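Local coordinates for extracellular ligand-binding receptor (Desulfitobacterium hafniense, PDB 4Q6B), which probably serves as the extracellular substrate-binding protein of an ABC amino-acid transporter, here holding leucine in its pocket, at residues A[143-149]-A[172-178]; A[180-186]-A[213-218]; A[228-234]-A[252-257]. All coordinates share one frame. Where two conformers were deposited one is given. Residues are numbered along the deposited sequence.

Interaction 1 (A[143-149]-A[172-178]). With CA (calcium ion), chain E.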
loop_
_atom_site.group_PDB
_atom_site.type_symbol
_atom_site.label_atom_id
_atom_site.label_comp_id
_atom_site.label_asym_id
_atom_site.label_seq_id
_atom_site.Cartn_x
_atom_site.Cartn_y
_atom_site.Cartn_z
ATOM N N GLU A 143 -0.781 -3.644 -26.502
ATOM C CA GLU A 143 -1.949 -3.130 -27.216
ATOM C C GLU A 143 -3.256 -3.851 -26.918
ATOM O O GLU A 143 -4.331 -3.264 -27.075
ATOM C CB GLU A 143 -1.723 -3.191 -28.739
ATOM C CG GLU A 143 -0.445 -2.478 -29.169
ATOM C CD GLU A 143 -0.417 -2.098 -30.635
ATOM O OE1 GLU A 143 -1.271 -2.565 -31.400
ATOM O OE2 GLU A 143 0.475 -1.312 -31.006
ATOM N N ARG A 144 -3.185 -5.160 -26.617
ATOM C CA ARG A 144 -4.377 -6.012 -26.448
ATOM C C ARG A 144 -4.168 -6.855 -25.186
ATOM O O ARG A 144 -3.305 -7.714 -25.171
ATOM C CB ARG A 144 -4.555 -6.937 -27.656
ATOM C CG ARG A 144 -4.596 -6.209 -29.011
ATOM C CD ARG A 144 -5.308 -6.979 -30.147
ATOM N NE ARG A 144 -6.529 -6.227 -30.456
ATOM C CZ ARG A 144 -7.740 -6.732 -30.679
ATOM N NH1 ARG A 144 -7.956 -8.048 -30.699
ATOM N NH2 ARG A 144 -8.750 -5.900 -30.907
HETATM N N MSE A 145 -4.912 -6.591 -24.113
HETATM C CA MSE A 145 -4.607 -7.256 -22.848
HETATM C C MSE A 145 -5.853 -7.948 -22.274
HETATM O O MSE A 145 -7.008 -7.655 -22.654
HETATM C CB MSE A 145 -4.029 -6.251 -21.832
HETATM C CG MSE A 145 -2.607 -5.774 -22.215
HETATM SE SE MSE A 145 -1.900 -4.656 -20.847
HETATM C CE MSE A 145 -1.705 -6.009 -19.422
ATOM N N VAL A 146 -5.615 -8.867 -21.338
ATOM C CA VAL A 146 -6.696 -9.577 -20.625
ATOM C C VAL A 146 -6.666 -9.179 -19.151
ATOM O O VAL A 146 -5.603 -8.947 -18.607
ATOM C CB VAL A 146 -6.532 -11.122 -20.745
ATOM C CG1 VAL A 146 -7.453 -11.894 -19.776
ATOM C CG2 VAL A 146 -6.855 -11.599 -22.181
ATOM N N ILE A 147 -7.821 -9.092 -18.492
ATOM C CA ILE A 147 -7.837 -8.764 -17.062
ATOM C C ILE A 147 -8.454 -9.945 -16.316
ATOM O O ILE A 147 -9.585 -10.352 -16.614
ATOM C CB ILE A 147 -8.657 -7.484 -16.754
ATOM C CG1 ILE A 147 -7.994 -6.238 -17.369
ATOM C CG2 ILE A 147 -8.785 -7.247 -15.217
ATOM C CD1 ILE A 147 -8.884 -4.995 -17.209
ATOM N N TYR A 148 -7.716 -10.510 -15.353
ATOM C CA TYR A 148 -8.259 -11.548 -14.449
ATOM C C TYR A 148 -8.588 -10.814 -13.174
ATOM O O TYR A 148 -7.712 -10.177 -12.597
ATOM C CB TYR A 148 -7.180 -12.609 -14.158
ATOM C CG TYR A 148 -7.590 -13.708 -13.199
ATOM C CD1 TYR A 148 -8.842 -14.331 -13.293
ATOM C CD2 TYR A 148 -6.695 -14.182 -12.249
ATOM C CE1 TYR A 148 -9.216 -15.398 -12.412
ATOM C CE2 TYR A 148 -7.030 -15.220 -11.394
ATOM C CZ TYR A 148 -8.286 -15.837 -11.480
ATOM O OH TYR A 148 -8.640 -16.850 -10.618
ATOM N N TYR A 149 -9.833 -10.857 -12.720
ATOM C CA TYR A 149 -10.178 -10.009 -11.578
ATOM C C TYR A 149 -11.020 -10.742 -10.530
ATOM O O TYR A 149 -11.618 -11.761 -10.840
ATOM C CB TYR A 149 -10.905 -8.734 -12.047
ATOM C CG TYR A 149 -12.279 -8.998 -12.574
ATOM C CD1 TYR A 149 -13.413 -8.783 -11.778
ATOM C CD2 TYR A 149 -12.456 -9.470 -13.864
ATOM C CE1 TYR A 149 -14.670 -9.078 -12.245
ATOM C CE2 TYR A 149 -13.711 -9.753 -14.342
ATOM C CZ TYR A 149 -14.802 -9.542 -13.546
ATOM O OH TYR A 149 -16.058 -9.821 -14.034
ATOM N N THR A 172 -6.476 -2.048 -25.719
ATOM C CA THR A 172 -7.805 -2.627 -25.740
ATOM C C THR A 172 -7.811 -3.793 -24.767
ATOM O O THR A 172 -6.855 -4.580 -24.749
ATOM C CB THR A 172 -8.083 -3.177 -27.149
ATOM O OG1 THR A 172 -8.008 -2.102 -28.093
ATOM C CG2 THR A 172 -9.456 -3.820 -27.233
ATOM N N ILE A 173 -8.873 -3.913 -23.979
ATOM C CA ILE A 173 -9.063 -5.070 -23.132
ATOM C C ILE A 173 -9.872 -6.073 -23.939
ATOM O O ILE A 173 -11.061 -5.864 -24.183
ATOM C CB ILE A 173 -9.787 -4.713 -21.819
ATOM C CG1 ILE A 173 -8.974 -3.666 -21.020
ATOM C CG2 ILE A 173 -10.032 -5.978 -20.973
ATOM C CD1 ILE A 173 -7.497 -4.116 -20.701
ATOM N N VAL A 174 -9.233 -7.157 -24.377
ATOM C CA VAL A 174 -9.901 -8.095 -25.265
ATOM C C VAL A 174 -10.716 -9.151 -24.502
ATOM O O VAL A 174 -11.585 -9.789 -25.073
ATOM C CB VAL A 174 -8.906 -8.781 -26.239
ATOM C CG1 VAL A 174 -8.203 -7.728 -27.106
ATOM C CG2 VAL A 174 -7.901 -9.655 -25.468
ATOM N N ASP A 175 -10.438 -9.332 -23.208
ATOM C CA ASP A 175 -11.289 -10.224 -22.412
ATOM C C ASP A 175 -11.086 -9.893 -20.948
ATOM O O ASP A 175 -10.011 -9.504 -20.550
ATOM C CB ASP A 175 -10.943 -11.699 -22.669
ATOM C CG ASP A 175 -11.962 -12.679 -22.065
ATOM O OD1 ASP A 175 -13.166 -12.320 -21.869
ATOM O OD2 ASP A 175 -11.554 -13.856 -21.826
ATOM N N ARG A 176 -12.132 -10.026 -20.150
ATOM C CA ARG A 176 -11.974 -9.973 -18.702
ATOM C C ARG A 176 -12.673 -11.216 -18.167
ATOM O O ARG A 176 -13.657 -11.733 -18.777
ATOM C CB ARG A 176 -12.568 -8.670 -18.107
ATOM C CG ARG A 176 -14.072 -8.661 -18.055
ATOM C CD ARG A 176 -14.570 -7.644 -17.034
ATOM N NE ARG A 176 -13.955 -6.333 -17.214
ATOM C CZ ARG A 176 -14.016 -5.355 -16.307
ATOM N NH1 ARG A 176 -13.433 -4.180 -16.542
ATOM N NH2 ARG A 176 -14.650 -5.554 -15.160
ATOM N N PHE A 177 -12.130 -11.793 -17.096
ATOM C CA PHE A 177 -12.693 -13.035 -16.526
ATOM C C PHE A 177 -12.393 -13.114 -15.034
ATOM O O PHE A 177 -11.455 -12.459 -14.546
ATOM C CB PHE A 177 -12.197 -14.294 -17.264
ATOM C CG PHE A 177 -10.738 -14.668 -16.975
ATOM C CD1 PHE A 177 -9.679 -13.833 -17.354
ATOM C CD2 PHE A 177 -10.422 -15.866 -16.313
ATOM C CE1 PHE A 177 -8.331 -14.201 -17.110
ATOM C CE2 PHE A 177 -9.074 -16.231 -16.069
ATOM C CZ PHE A 177 -8.034 -15.386 -16.448
ATOM N N ASN A 178 -13.203 -13.879 -14.300
ATOM C CA ASN A 178 -13.028 -13.953 -12.846
ATOM C C ASN A 178 -13.002 -15.362 -12.265
ATOM O O ASN A 178 -12.869 -15.557 -11.036
ATOM C CB ASN A 178 -14.087 -13.122 -12.164
ATOM C CG ASN A 178 -15.497 -13.635 -12.433
ATOM O OD1 ASN A 178 -16.247 -13.035 -13.196
ATOM N ND2 ASN A 178 -15.858 -14.734 -11.803
HETATM CA CA CA E . -15.045 -12.724 -20.374
HETATM O O HOH W 1 -5.375 -1.703 -29.172
HETATM O O HOH W 2 -13.943 -14.823 -20.447
HETATM O O HOH W 3 -15.056 -10.411 -21.114
HETATM O O HOH W 4 -16.427 -14.264 -18.506
HETATM O O HOH W 5 -16.754 -11.830 -19.205
HETATM O O HOH W 6 -15.950 -13.170 -22.274
#
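Strands 144-149 and 172-177 run parallel as the two ends of a beta-alpha-beta unit joined through helix 153-168, with 172-177 on the outer edge of a mixed sheet. Six backbone hydrogen bonds join them: Thr172 N to Glu143 O (2.8 Å), Met145 N to Thr172 O (2.9 Å), Val174 N to Met145 O (2.9 Å), Ile147 N to Asp175 O (3.0 Å), Phe177 N to Ile147 O (3.0 Å) and Tyr149 N to Phe177 O (2.9 Å). Met145 pairs with Ile173 and Ile147 with Arg176, so Val146 alone faces two residues, Val174 and Asp175: a beta bulge, at which Val174 has a near-helical psi of -18°.

Apolar packing occupies both faces. Ile147 CD1 meets Ile173 CD1 at 3.9 Å on one. On the other, Val146 CG1 reaches the edge of the Phe177 ring (CE1, 3.6 Å), and Tyr148 and Phe177 form an offset stack, centroids 4.6 Å apart. Asn178 CB makes a CH-pi contact over the Tyr149 ring, 4.0 Å from its centroid.

At the outer edge, Asp175 OD1 (2.4 Å) and Arg176 O (2.3 Å) bind the calcium, and five waters complete its shell. Asp175 OD2 turns instead to Lys192 and Trp193, while the Arg176 guanidinium pairs with Glu163. Just two of the seven ligands are protein oxygens, both from the edge strand, so the ion is held mainly by water.

Interaction 2 (A[180-186]-A[213-218])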
loop_
_atom_site.group_PDB
_atom_site.type_symbol
_atom_site.label_atom_id
_atom_site.label_comp_id
_atom_site.label_asym_id
_atom_site.label_seq_id
_atom_site.Cartn_x
_atom_site.Cartn_y
_atom_site.Cartn_z
ATOM N N TYR A 180 -11.964 -19.699 -13.492
ATOM C CA TYR A 180 -11.771 -20.861 -14.365
ATOM C C TYR A 180 -11.801 -22.114 -13.495
ATOM O O TYR A 180 -11.313 -22.072 -12.362
ATOM C CB TYR A 180 -10.450 -20.744 -15.160
ATOM C CG TYR A 180 -9.207 -20.687 -14.313
ATOM C CD1 TYR A 180 -8.813 -19.513 -13.688
ATOM C CD2 TYR A 180 -8.421 -21.804 -14.147
ATOM C CE1 TYR A 180 -7.677 -19.477 -12.910
ATOM C CE2 TYR A 180 -7.294 -21.776 -13.363
ATOM C CZ TYR A 180 -6.937 -20.620 -12.746
ATOM O OH TYR A 180 -5.820 -20.629 -11.965
ATOM N N GLY A 181 -12.380 -23.208 -13.999
ATOM C CA GLY A 181 -12.593 -24.392 -13.188
ATOM C C GLY A 181 -11.443 -25.375 -13.074
ATOM O O GLY A 181 -11.353 -26.100 -12.082
ATOM N N ASN A 182 -10.601 -25.456 -14.104
ATOM C CA ASN A 182 -9.487 -26.411 -14.122
ATOM C C ASN A 182 -8.501 -25.993 -15.197
ATOM O O ASN A 182 -8.723 -24.996 -15.892
ATOM C CB ASN A 182 -9.914 -27.901 -14.246
ATOM C CG ASN A 182 -10.698 -28.202 -15.503
ATOM O OD1 ASN A 182 -10.806 -27.372 -16.416
ATOM N ND2 ASN A 182 -11.253 -29.412 -15.560
ATOM N N LEU A 183 -7.400 -26.715 -15.328
ATOM C CA LEU A 183 -6.357 -26.291 -16.261
ATOM C C LEU A 183 -6.797 -26.411 -17.737
ATOM O O LEU A 183 -6.439 -25.577 -18.570
ATOM C CB LEU A 183 -5.079 -27.092 -16.017
ATOM C CG LEU A 183 -4.245 -26.690 -14.806
ATOM C CD1 LEU A 183 -2.980 -27.568 -14.729
ATOM C CD2 LEU A 183 -3.873 -25.220 -14.910
ATOM N N LYS A 184 -7.562 -27.445 -18.049
ATOM C CA LYS A 184 -8.134 -27.609 -19.381
ATOM C C LYS A 184 -8.872 -26.341 -19.823
ATOM O O LYS A 184 -8.694 -25.855 -20.953
ATOM C CB LYS A 184 -9.068 -28.818 -19.412
ATOM C CG LYS A 184 -9.787 -29.058 -20.742
ATOM C CD LYS A 184 -8.847 -28.949 -21.939
ATOM C CE LYS A 184 -7.754 -29.992 -21.901
ATOM N NZ LYS A 184 -8.029 -31.120 -22.807
ATOM N N ASP A 185 -9.701 -25.792 -18.943
ATOM C CA ASP A 185 -10.432 -24.599 -19.346
ATOM C C ASP A 185 -9.581 -23.337 -19.414
ATOM O O ASP A 185 -9.864 -22.432 -20.210
ATOM C CB ASP A 185 -11.676 -24.359 -18.497
ATOM C CG ASP A 185 -12.720 -23.519 -19.242
ATOM O OD1 ASP A 185 -12.993 -23.807 -20.443
ATOM O OD2 ASP A 185 -13.249 -22.568 -18.639
ATOM N N LEU A 186 -8.548 -23.248 -18.582
ATOM C CA LEU A 186 -7.548 -22.202 -18.807
ATOM C C LEU A 186 -6.851 -22.341 -20.185
ATOM O O LEU A 186 -6.587 -21.318 -20.853
ATOM C CB LEU A 186 -6.551 -22.152 -17.640
ATOM C CG LEU A 186 -5.589 -20.987 -17.608
ATOM C CD1 LEU A 186 -6.405 -19.705 -17.566
ATOM C CD2 LEU A 186 -4.666 -21.079 -16.367
ATOM N N GLU A 213 -2.177 -18.807 -7.170
ATOM C CA GLU A 213 -2.694 -19.985 -7.856
ATOM C C GLU A 213 -2.768 -19.779 -9.364
ATOM O O GLU A 213 -2.423 -20.690 -10.122
ATOM C CB GLU A 213 -4.086 -20.382 -7.358
ATOM C CG GLU A 213 -4.118 -21.043 -5.996
ATOM C CD GLU A 213 -4.268 -20.000 -4.893
ATOM O OE1 GLU A 213 -4.159 -18.786 -5.215
ATOM O OE2 GLU A 213 -4.499 -20.385 -3.719
ATOM N N PHE A 214 -3.245 -18.610 -9.799
ATOM C CA PHE A 214 -3.328 -18.340 -11.231
ATOM C C PHE A 214 -1.931 -18.302 -11.860
ATOM O O PHE A 214 -1.705 -18.834 -12.942
ATOM C CB PHE A 214 -4.028 -17.009 -11.504
ATOM C CG PHE A 214 -3.982 -16.599 -12.951
ATOM C CD1 PHE A 214 -4.717 -17.304 -13.904
ATOM C CD2 PHE A 214 -3.198 -15.528 -13.366
ATOM C CE1 PHE A 214 -4.670 -16.949 -15.247
ATOM C CE2 PHE A 214 -3.147 -15.163 -14.717
ATOM C CZ PHE A 214 -3.885 -15.888 -15.663
ATOM N N LEU A 215 -0.991 -17.677 -11.168
ATOM C CA LEU A 215 0.379 -17.560 -11.665
ATOM C C LEU A 215 0.953 -18.949 -11.947
ATOM O O LEU A 215 1.473 -19.243 -13.045
ATOM C CB LEU A 215 1.194 -16.829 -10.602
ATOM C CG LEU A 215 2.670 -16.524 -10.767
ATOM C CD1 LEU A 215 2.858 -15.724 -12.009
ATOM C CD2 LEU A 215 3.114 -15.706 -9.564
ATOM N N VAL A 216 0.806 -19.831 -10.969
ATOM C CA VAL A 216 1.275 -21.196 -11.091
ATOM C C VAL A 216 0.530 -21.928 -12.208
ATOM O O VAL A 216 1.147 -22.649 -13.020
ATOM C CB VAL A 216 1.098 -21.932 -9.751
ATOM C CG1 VAL A 216 1.315 -23.408 -9.908
ATOM C CG2 VAL A 216 2.084 -21.341 -8.734
ATOM N N ASP A 217 -0.793 -21.754 -12.256
ATOM C CA ASP A 217 -1.570 -22.443 -13.283
ATOM C C ASP A 217 -1.200 -21.933 -14.696
ATOM O O ASP A 217 -1.137 -22.738 -15.638
ATOM C CB ASP A 217 -3.077 -22.275 -13.074
ATOM C CG ASP A 217 -3.608 -23.082 -11.915
ATOM O OD1 ASP A 217 -2.925 -24.012 -11.448
ATOM O OD2 ASP A 217 -4.730 -22.784 -11.471
ATOM N N ALA A 218 -1.023 -20.619 -14.822
ATOM C CA ALA A 218 -0.596 -19.982 -16.076
ATOM C C ALA A 218 0.717 -20.605 -16.548
ATOM O O ALA A 218 0.890 -20.908 -17.742
ATOM C CB ALA A 218 -0.435 -18.456 -15.887
#
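Helix 207-221 meets the approach to helix 183-195 and its first turn; both helices lie on the sheet face that carries Tyr148 and Phe177. At Glu213 the contact is slight, its carbonyl O standing 3.9 Å from Tyr180 OH. Phe214 contributes more. Tyr180 CE1 lies 3.8 Å from Phe214 CD1 and Leu186 CD1 4.0 Å from Phe214 CE1, both at the edge of the phenyl ring, and the same ring packs inward on Ile201 and Ile203 of strand 200-204. One turn on, Asp217 points toward the other segment and supplies the direct polar link: Tyr180 OH donates to Asp217 OD2 at 2.5 Å, a very short hydrogen bond. Asp217 CB is flanked by two leucines, with Leu183 CD2 at 3.6 Å and Leu186 CD2 at 3.8 Å. At Ala218 the contact tapers off, the backbone N lying 4.0 Å from Leu186 CD2.

Across from these residues, Asn182 is the N-cap of helix 183-195, its OD1 accepting from Asp185 N at 3.2 Å, so the leucines come from a capped first turn. The contact thus couples one very short phenol-carboxylate hydrogen bond to a small apolar cluster, and the tyrosine takes part in both, linking the residues just before one helix to the middle of the next.

Interaction 3 (A[228-234]-A[252-257]); sequences IAGNSWD and LLVGSF. With LEU (leucine), chain B; EDO (1,2-ethanediol), chain G.
Parallel beta pairing here lasts only two residues before one strand folds into a 3-10 turn that presents the ligand pocket. The segments belong to the mixed sheet of a type I periplasmic-binding-protein fold, where strands 227-229 and 253-257 are parallel neighbours. Extended Ile228 (phi/psi -132/140) pairs with Leu253 (CA-CA 4.7 Å) and Ala229 (-148/173) with Val254 (5.0 Å), through Ala229 N to Leu253 O and Gly255 N to Ala229 O, both 2.9 Å. Gly230 (-102/-157) ends the pairing: Asn231 N lies 3.1 Å from Gly255 O, at too poor an angle to bond. Residues 231-233 (phi -68 to -88, psi -7 to -19) then turn, with Trp233 N bonded to Gly230 O and Asp234 N to Asn231 O, each at 3.2 Å.

Trp233 (chi1 m) returns toward the second strand, setting CE3 3.7 Å from Leu252 CD2 and CB 3.9 Å from Val254 CG2; its NE1 bonds to Lys205 O. Ile228 CG1 meets Leu253 CB at 4.1 Å, beneath helix 126-139. In the conformer given, Asn231 (chi1 100°, between wells) accepts at OD1 from the bound leucine's N at 3.0 Å. Pocket residue Ser232 (chi1 p) donates to O2 of a 1,2-ethanediol, from OG at 2.4 Å (very short) and N at 3.2 Å. Asp234 (chi1 t) salt-bridges Lys344 and ties back to Ser256 (chi1 t), whose OG donates to Asp234 OD2 at 2.5 Å.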
loop_
_atom_site.group_PDB
_atom_site.type_symbol
_atom_site.label_atom_id
_atom_site.label_comp_id
_atom_site.label_asym_id
_atom_site.label_seq_id
_atom_site.Cartn_x
_atom_site.Cartn_y
_atom_site.Cartn_z
ATOM N N ILE A 228 1.122 -8.916 -15.021
ATOM C CA ILE A 228 1.236 -7.651 -14.277
ATOM C C ILE A 228 0.254 -7.680 -13.131
ATOM O O ILE A 228 -0.885 -8.170 -13.286
ATOM C CB ILE A 228 0.911 -6.441 -15.219
ATOM C CG1 ILE A 228 1.891 -6.396 -16.389
ATOM C CG2 ILE A 228 0.995 -5.113 -14.446
ATOM C CD1 ILE A 228 1.328 -6.898 -17.698
ATOM N N ALA A 229 0.666 -7.162 -11.968
ATOM C CA ALA A 229 -0.204 -7.170 -10.785
ATOM C C ALA A 229 0.062 -5.944 -9.910
ATOM O O ALA A 229 1.030 -5.200 -10.130
ATOM C CB ALA A 229 0.009 -8.454 -9.991
ATOM N N GLY A 230 -0.768 -5.757 -8.884
ATOM C CA GLY A 230 -0.630 -4.611 -8.012
ATOM C C GLY A 230 0.020 -4.872 -6.683
ATOM O O GLY A 230 0.752 -5.847 -6.530
ATOM N N ASN A 231 -0.227 -4.025 -5.684
ATOM C CA ASN A 231 0.672 -4.000 -4.538
ATOM C C ASN A 231 0.684 -5.191 -3.568
ATOM O O ASN A 231 1.653 -5.329 -2.789
ATOM C CB ASN A 231 0.478 -2.703 -3.737
ATOM C CG ASN A 231 -0.387 -2.909 -2.518
ATOM O OD1 ASN A 231 -1.581 -3.162 -2.631
ATOM N ND2 ASN A 231 0.216 -2.836 -1.348
ATOM N N SER A 232 -0.366 -6.023 -3.552
ATOM C CA SER A 232 -0.347 -7.157 -2.630
ATOM C C SER A 232 0.720 -8.185 -3.036
ATOM O O SER A 232 1.037 -9.121 -2.279
ATOM C CB SER A 232 -1.725 -7.839 -2.585
ATOM O OG SER A 232 -2.114 -8.194 -3.894
ATOM N N TRP A 233 1.261 -8.008 -4.228
ATOM C CA TRP A 233 2.245 -8.945 -4.783
ATOM C C TRP A 233 3.678 -8.572 -4.375
ATOM O O TRP A 233 4.612 -9.343 -4.618
ATOM C CB TRP A 233 2.103 -9.021 -6.291
ATOM C CG TRP A 233 0.802 -9.664 -6.722
ATOM C CD1 TRP A 233 -0.451 -9.115 -6.671
ATOM C CD2 TRP A 233 0.652 -10.950 -7.317
ATOM N NE1 TRP A 233 -1.380 -10.003 -7.175
ATOM C CE2 TRP A 233 -0.723 -11.137 -7.577
ATOM C CE3 TRP A 233 1.544 -11.981 -7.620
ATOM C CZ2 TRP A 233 -1.222 -12.313 -8.162
ATOM C CZ3 TRP A 233 1.044 -13.141 -8.184
ATOM C CH2 TRP A 233 -0.331 -13.292 -8.446
ATOM N N ASP A 234 3.845 -7.412 -3.734
ATOM C CA ASP A 234 5.139 -7.037 -3.152
ATOM C C ASP A 234 5.457 -7.978 -1.981
ATOM O O ASP A 234 6.558 -8.529 -1.894
ATOM C CB ASP A 234 5.105 -5.575 -2.690
ATOM C CG ASP A 234 6.497 -4.940 -2.613
ATOM O OD1 ASP A 234 7.481 -5.653 -2.296
ATOM O OD2 ASP A 234 6.593 -3.718 -2.867
ATOM N N LEU A 252 7.384 -11.272 -13.710
ATOM C CA LEU A 252 6.226 -10.570 -13.122
ATOM C C LEU A 252 6.479 -9.086 -12.847
ATOM O O LEU A 252 7.471 -8.728 -12.205
ATOM C CB LEU A 252 5.774 -11.270 -11.845
ATOM C CG LEU A 252 4.593 -10.630 -11.091
ATOM C CD1 LEU A 252 3.283 -10.847 -11.827
ATOM C CD2 LEU A 252 4.493 -11.192 -9.650
ATOM N N LEU A 253 5.593 -8.220 -13.337
ATOM C CA LEU A 253 5.694 -6.800 -13.050
ATOM C C LEU A 253 4.700 -6.444 -11.949
ATOM O O LEU A 253 3.517 -6.794 -12.053
ATOM C CB LEU A 253 5.409 -5.965 -14.311
ATOM C CG LEU A 253 5.522 -4.443 -14.125
ATOM C CD1 LEU A 253 6.986 -4.009 -13.905
ATOM C CD2 LEU A 253 4.919 -3.723 -15.366
ATOM N N VAL A 254 5.182 -5.740 -10.926
ATOM C CA VAL A 254 4.375 -5.377 -9.780
ATOM C C VAL A 254 4.334 -3.862 -9.578
ATOM O O VAL A 254 5.352 -3.219 -9.546
ATOM C CB VAL A 254 4.929 -6.051 -8.514
ATOM C CG1 VAL A 254 4.193 -5.578 -7.275
ATOM C CG2 VAL A 254 4.851 -7.567 -8.659
ATOM N N GLY A 255 3.137 -3.321 -9.442
ATOM C CA GLY A 255 2.988 -1.917 -9.157
ATOM C C GLY A 255 2.886 -1.771 -7.653
ATOM O O GLY A 255 2.001 -2.298 -7.030
ATOM N N SER A 256 3.813 -1.023 -7.088
ATOM C CA SER A 256 3.988 -0.982 -5.655
ATOM C C SER A 256 4.580 0.348 -5.283
ATOM O O SER A 256 4.354 1.315 -5.962
ATOM C CB SER A 256 4.874 -2.121 -5.173
ATOM O OG SER A 256 4.803 -2.230 -3.776
ATOM N N PHE A 257 5.254 0.378 -4.148
ATOM C CA PHE A 257 5.914 1.568 -3.646
ATOM C C PHE A 257 7.176 1.194 -2.854
ATOM O O PHE A 257 7.362 0.056 -2.474
ATOM C CB PHE A 257 4.951 2.386 -2.790
ATOM C CG PHE A 257 4.353 1.606 -1.672
ATOM C CD1 PHE A 257 3.121 1.024 -1.804
ATOM C CD2 PHE A 257 5.046 1.433 -0.494
ATOM C CE1 PHE A 257 2.581 0.279 -0.778
ATOM C CE2 PHE A 257 4.513 0.695 0.525
ATOM C CZ PHE A 257 3.280 0.121 0.387
HETATM N N LEU B . -3.506 -3.079 -0.270
HETATM C CA LEU B . -4.261 -4.085 0.486
HETATM C C LEU B . -5.605 -3.529 0.926
HETATM O O LEU B . -6.425 -4.239 1.496
HETATM C CB LEU B . -3.446 -4.524 1.702
HETATM C CG LEU B . -2.249 -5.261 1.090
HETATM C CD1 LEU B . -0.960 -4.787 1.693
HETATM C CD2 LEU B . -2.362 -6.778 1.151
HETATM O OXT LEU B . -5.881 -2.350 0.663
HETATM C C1 EDO G . -4.863 -5.866 -6.569
HETATM O O1 EDO G . -5.986 -6.498 -5.927
HETATM C C2 EDO G . -3.836 -5.404 -5.548
HETATM O O2 EDO G . -2.958 -6.462 -5.288
#

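In the fold
Interactions 1 and 3 both pair parallel strands of one mixed sheet, with strand 200-204 lying between 144-149 and 227-229; interaction 2 instead joins helices packed on that sheet. Interaction 3 is almost entirely buried near the chain's centre and carries ligand-binding polar groups, whereas interactions 1 and 2 lie further out, partly buried, one with a hydrated calcium ion and the other with a tyrosine-aspartate hydrogen bond at its centre. Direct packing connects all three: Tyr148 CE2 lies 3.5 Å from Phe214 CB, Met145 CE 3.6 Å from Ile228 CD1, and Leu215 CD2 3.6 Å from Trp233 CZ3. They follow in series along the chain, and the last reaches the pocket.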